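Local coordinates for arylamine n-acetyltransferase (Mycobacterium smegmatis, PDB 1W5R), which catalyses the transfer of an acetyl group to arylamines, in its native form probably through a Cys-based catalytic triad, at residues 206-220 / 224-236. The protein carries 1 engineered substitution. Sequence-based numbering, arbitrary orientation.
Sequences HFVTGLTVAVVTDDA and LRGRNLAVHRSGA
With chi1 of R225 at 179° and a single bend at chi2 (64°), its guanidinium is carried past L211 O to the carbonyl of H206 and the hydroxyl of T212, while H206, its own CG swung away from the backbone N (chi1 -169°), brings the imidazole flat against it. The two planes form a parallel stack, centres 3.6 Å apart, with NE2 of H206 over the middle of the guanidinium; CA of G210 covers the other face. R225 NH1 and NH2 both donate to H206 O, each at 3.0 Å, NH2 on a lone pair and NH1 from above the carbonyl plane, and NH1 gives a straighter bond to T212 OG1 (2.9 Å). NE meets the C-terminal carboxylate of T278, so face, edge and charge together should fix the group's rotation.

Beside it the strands pair through their backbones: L224 N to V213 O (2.7 Å), V213 N to L224 O, and G226 N to L211 O. On the other sheet face, L224 CD2 touches L211 CD2 (4.0 Å) and V213 CB, and helix 245-255 packs on L211 and L224 through V248. At the far end a water links D219 O to S234 N, and A220 CB rests on R233 CG (3.6 Å). The whole exemplifies a beta meander, antiparallel strands 212-216, 220-225 and 228-233 following one another in one sheet, here with an arginine clamping residues 206-209 ahead of them.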
# COMPACT_ATOMS: atom_id res chain seq x y z
N HIS A 206 9.35 17.08 -17.25
CA HIS A 206 8.89 16.02 -16.33
C HIS A 206 7.96 15.04 -17.03
O HIS A 206 7.93 13.84 -16.70
CB HIS A 206 8.17 16.67 -15.14
CG HIS A 206 7.88 15.72 -14.01
ND1 HIS A 206 6.60 15.34 -13.66
CD2 HIS A 206 8.71 15.10 -13.15
CE1 HIS A 206 6.66 14.52 -12.62
NE2 HIS A 206 7.93 14.36 -12.30
N PHE A 207 7.19 15.54 -18.00
CA PHE A 207 6.21 14.70 -18.70
C PHE A 207 6.72 14.06 -19.99
O PHE A 207 5.97 13.39 -20.68
CB PHE A 207 4.88 15.46 -18.88
CG PHE A 207 4.27 15.84 -17.59
CD1 PHE A 207 4.25 17.18 -17.17
CD2 PHE A 207 3.79 14.86 -16.72
CE1 PHE A 207 3.73 17.53 -15.93
CE2 PHE A 207 3.25 15.20 -15.46
CZ PHE A 207 3.23 16.54 -15.07
N VAL A 208 8.02 14.26 -20.26
CA VAL A 208 8.72 13.58 -21.35
C VAL A 208 9.69 12.52 -20.78
O VAL A 208 9.87 11.47 -21.38
CB VAL A 208 9.46 14.58 -22.29
CG1 VAL A 208 10.36 13.86 -23.31
CG2 VAL A 208 8.45 15.45 -23.04
N THR A 209 10.24 12.78 -19.60
CA THR A 209 11.29 11.92 -19.05
C THR A 209 10.80 10.75 -18.19
O THR A 209 11.60 9.92 -17.74
CB THR A 209 12.32 12.72 -18.22
OG1 THR A 209 11.65 13.37 -17.13
CG2 THR A 209 13.03 13.77 -19.08
N GLY A 210 9.51 10.72 -17.91
CA GLY A 210 8.96 9.63 -17.13
C GLY A 210 7.47 9.52 -17.33
O GLY A 210 6.90 10.22 -18.18
N LEU A 211 6.85 8.66 -16.51
CA LEU A 211 5.44 8.30 -16.62
C LEU A 211 4.69 8.76 -15.38
O LEU A 211 5.07 8.38 -14.26
CB LEU A 211 5.33 6.78 -16.72
CG LEU A 211 3.93 6.18 -16.57
CD1 LEU A 211 3.13 6.41 -17.83
CD2 LEU A 211 4.00 4.69 -16.26
N THR A 212 3.63 9.55 -15.57
CA THR A 212 2.75 9.94 -14.46
C THR A 212 1.32 9.58 -14.83
O THR A 212 0.83 9.97 -15.90
CB THR A 212 2.80 11.45 -14.17
OG1 THR A 212 4.11 11.81 -13.74
CG2 THR A 212 1.79 11.83 -13.08
N VAL A 213 0.67 8.82 -13.95
CA VAL A 213 -0.73 8.45 -14.12
C VAL A 213 -1.43 8.70 -12.79
O VAL A 213 -0.89 8.39 -11.73
CB VAL A 213 -0.88 6.96 -14.56
CG1 VAL A 213 -2.34 6.63 -14.85
CG2 VAL A 213 -0.04 6.68 -15.79
N ALA A 214 -2.63 9.29 -12.81
CA ALA A 214 -3.30 9.56 -11.55
C ALA A 214 -4.81 9.53 -11.68
O ALA A 214 -5.35 9.67 -12.78
CB ALA A 214 -2.85 10.92 -10.97
N VAL A 215 -5.49 9.33 -10.56
CA VAL A 215 -6.95 9.41 -10.53
C VAL A 215 -7.33 9.71 -9.09
O VAL A 215 -6.56 9.42 -8.17
CB VAL A 215 -7.63 8.12 -11.07
CG1 VAL A 215 -7.52 6.96 -10.06
CG2 VAL A 215 -9.07 8.41 -11.48
N VAL A 216 -8.51 10.30 -8.88
CA VAL A 216 -8.93 10.64 -7.52
C VAL A 216 -10.35 10.18 -7.29
O VAL A 216 -11.27 10.60 -8.01
CB VAL A 216 -8.82 12.16 -7.23
CG1 VAL A 216 -9.23 12.46 -5.78
CG2 VAL A 216 -7.41 12.66 -7.48
N THR A 217 -10.53 9.33 -6.28
CA THR A 217 -11.85 8.82 -5.91
C THR A 217 -12.32 9.57 -4.66
O THR A 217 -11.56 10.37 -4.08
CB THR A 217 -11.79 7.32 -5.58
OG1 THR A 217 -11.00 7.12 -4.41
CG2 THR A 217 -11.17 6.53 -6.75
N ASP A 218 -13.55 9.30 -4.23
CA ASP A 218 -14.04 9.94 -3.01
C ASP A 218 -13.13 9.67 -1.81
O ASP A 218 -13.00 10.52 -0.93
CB ASP A 218 -15.46 9.45 -2.65
CG ASP A 218 -16.49 9.83 -3.68
OD1 ASP A 218 -16.17 10.51 -4.69
OD2 ASP A 218 -17.67 9.45 -3.48
N ASP A 219 -12.51 8.49 -1.79
CA ASP A 219 -11.73 8.03 -0.63
C ASP A 219 -10.23 8.23 -0.73
O ASP A 219 -9.54 8.20 0.29
CB ASP A 219 -11.97 6.54 -0.37
CG ASP A 219 -13.39 6.24 0.04
OD1 ASP A 219 -14.01 7.08 0.73
OD2 ASP A 219 -13.88 5.15 -0.32
N ALA A 220 -9.70 8.39 -1.94
CA ALA A 220 -8.24 8.37 -2.06
C ALA A 220 -7.72 9.08 -3.30
O ALA A 220 -8.40 9.12 -4.31
CB ALA A 220 -7.72 6.93 -2.03
N LEU A 224 0.75 7.53 -9.72
CA LEU A 224 1.81 6.64 -10.19
C LEU A 224 2.89 7.47 -10.87
O LEU A 224 2.58 8.23 -11.78
CB LEU A 224 1.22 5.65 -11.20
CG LEU A 224 2.19 4.66 -11.86
CD1 LEU A 224 2.57 3.56 -10.86
CD2 LEU A 224 1.58 4.03 -13.11
N ARG A 225 4.13 7.35 -10.42
CA ARG A 225 5.27 7.86 -11.16
C ARG A 225 6.19 6.68 -11.40
O ARG A 225 6.68 6.06 -10.45
CB ARG A 225 6.00 8.97 -10.38
CG ARG A 225 7.23 9.57 -11.07
CD ARG A 225 6.85 10.29 -12.37
NE ARG A 225 8.04 10.78 -13.07
CZ ARG A 225 8.01 11.56 -14.15
NH1 ARG A 225 6.86 11.97 -14.65
NH2 ARG A 225 9.16 11.94 -14.71
N GLY A 226 6.40 6.33 -12.66
CA GLY A 226 7.23 5.15 -12.96
C GLY A 226 6.65 3.90 -12.31
O GLY A 226 5.47 3.58 -12.48
N ARG A 227 7.48 3.16 -11.55
CA ARG A 227 7.03 1.94 -10.85
C ARG A 227 6.32 2.19 -9.51
O ARG A 227 5.82 1.24 -8.89
CB ARG A 227 8.24 1.04 -10.57
CG ARG A 227 9.15 1.61 -9.51
CD ARG A 227 10.19 0.58 -9.06
NE ARG A 227 11.33 0.46 -9.96
CZ ARG A 227 11.72 -0.67 -10.56
NH1 ARG A 227 11.05 -1.81 -10.39
NH2 ARG A 227 12.80 -0.64 -11.34
N ASN A 228 6.28 3.45 -9.08
CA ASN A 228 5.85 3.81 -7.74
C ASN A 228 4.45 4.41 -7.71
O ASN A 228 4.23 5.52 -8.22
CB ASN A 228 6.84 4.80 -7.13
CG ASN A 228 8.23 4.21 -6.99
OD1 ASN A 228 8.43 3.18 -6.33
ND2 ASN A 228 9.21 4.85 -7.62
N LEU A 229 3.53 3.68 -7.11
CA LEU A 229 2.16 4.13 -6.94
C LEU A 229 1.95 4.64 -5.52
O LEU A 229 2.04 3.87 -4.55
CB LEU A 229 1.18 3.01 -7.26
CG LEU A 229 -0.30 3.23 -6.96
CD1 LEU A 229 -0.83 4.44 -7.73
CD2 LEU A 229 -1.11 1.99 -7.31
N ALA A 230 1.71 5.94 -5.39
CA ALA A 230 1.36 6.52 -4.09
C ALA A 230 -0.16 6.61 -3.92
O ALA A 230 -0.87 7.00 -4.86
CB ALA A 230 1.98 7.91 -3.94
N VAL A 231 -0.64 6.27 -2.73
CA VAL A 231 -2.04 6.41 -2.40
C VAL A 231 -2.14 7.23 -1.11
O VAL A 231 -1.51 6.89 -0.11
CB VAL A 231 -2.73 5.02 -2.19
CG1 VAL A 231 -4.22 5.21 -1.98
CG2 VAL A 231 -2.45 4.08 -3.37
N HIS A 232 -2.90 8.31 -1.15
CA HIS A 232 -3.18 9.09 0.05
C HIS A 232 -4.65 8.90 0.42
O HIS A 232 -5.55 9.20 -0.37
CB HIS A 232 -2.88 10.58 -0.19
CG HIS A 232 -1.43 10.92 -0.13
ND1 HIS A 232 -0.97 12.22 -0.10
CD2 HIS A 232 -0.33 10.14 -0.12
CE1 HIS A 232 0.35 12.22 -0.05
NE2 HIS A 232 0.77 10.97 -0.07
N ARG A 233 -4.87 8.35 1.61
CA ARG A 233 -6.21 8.11 2.12
C ARG A 233 -6.28 8.77 3.49
O ARG A 233 -5.26 9.17 4.04
CB ARG A 233 -6.46 6.61 2.32
CG ARG A 233 -6.31 5.74 1.11
CD ARG A 233 -6.41 4.27 1.52
NE ARG A 233 -6.50 3.41 0.35
CZ ARG A 233 -7.63 3.16 -0.32
NH1 ARG A 233 -8.78 3.71 0.08
NH2 ARG A 233 -7.60 2.36 -1.38
N SER A 234 -7.48 8.86 4.04
CA SER A 234 -7.61 9.42 5.37
C SER A 234 -6.94 8.46 6.38
O SER A 234 -7.30 7.29 6.47
CB SER A 234 -9.08 9.67 5.70
OG SER A 234 -9.18 10.47 6.87
N GLY A 235 -5.92 8.97 7.07
CA GLY A 235 -5.26 8.19 8.13
C GLY A 235 -4.03 7.39 7.72
O GLY A 235 -3.36 6.82 8.58
N ALA A 236 -3.72 7.36 6.42
CA ALA A 236 -2.62 6.51 5.93
C ALA A 236 -2.15 6.91 4.55
O ALA A 236 -2.93 7.42 3.73
CB ALA A 236 -3.05 5.04 5.91
O HOH W 1 -9.92 8.01 2.82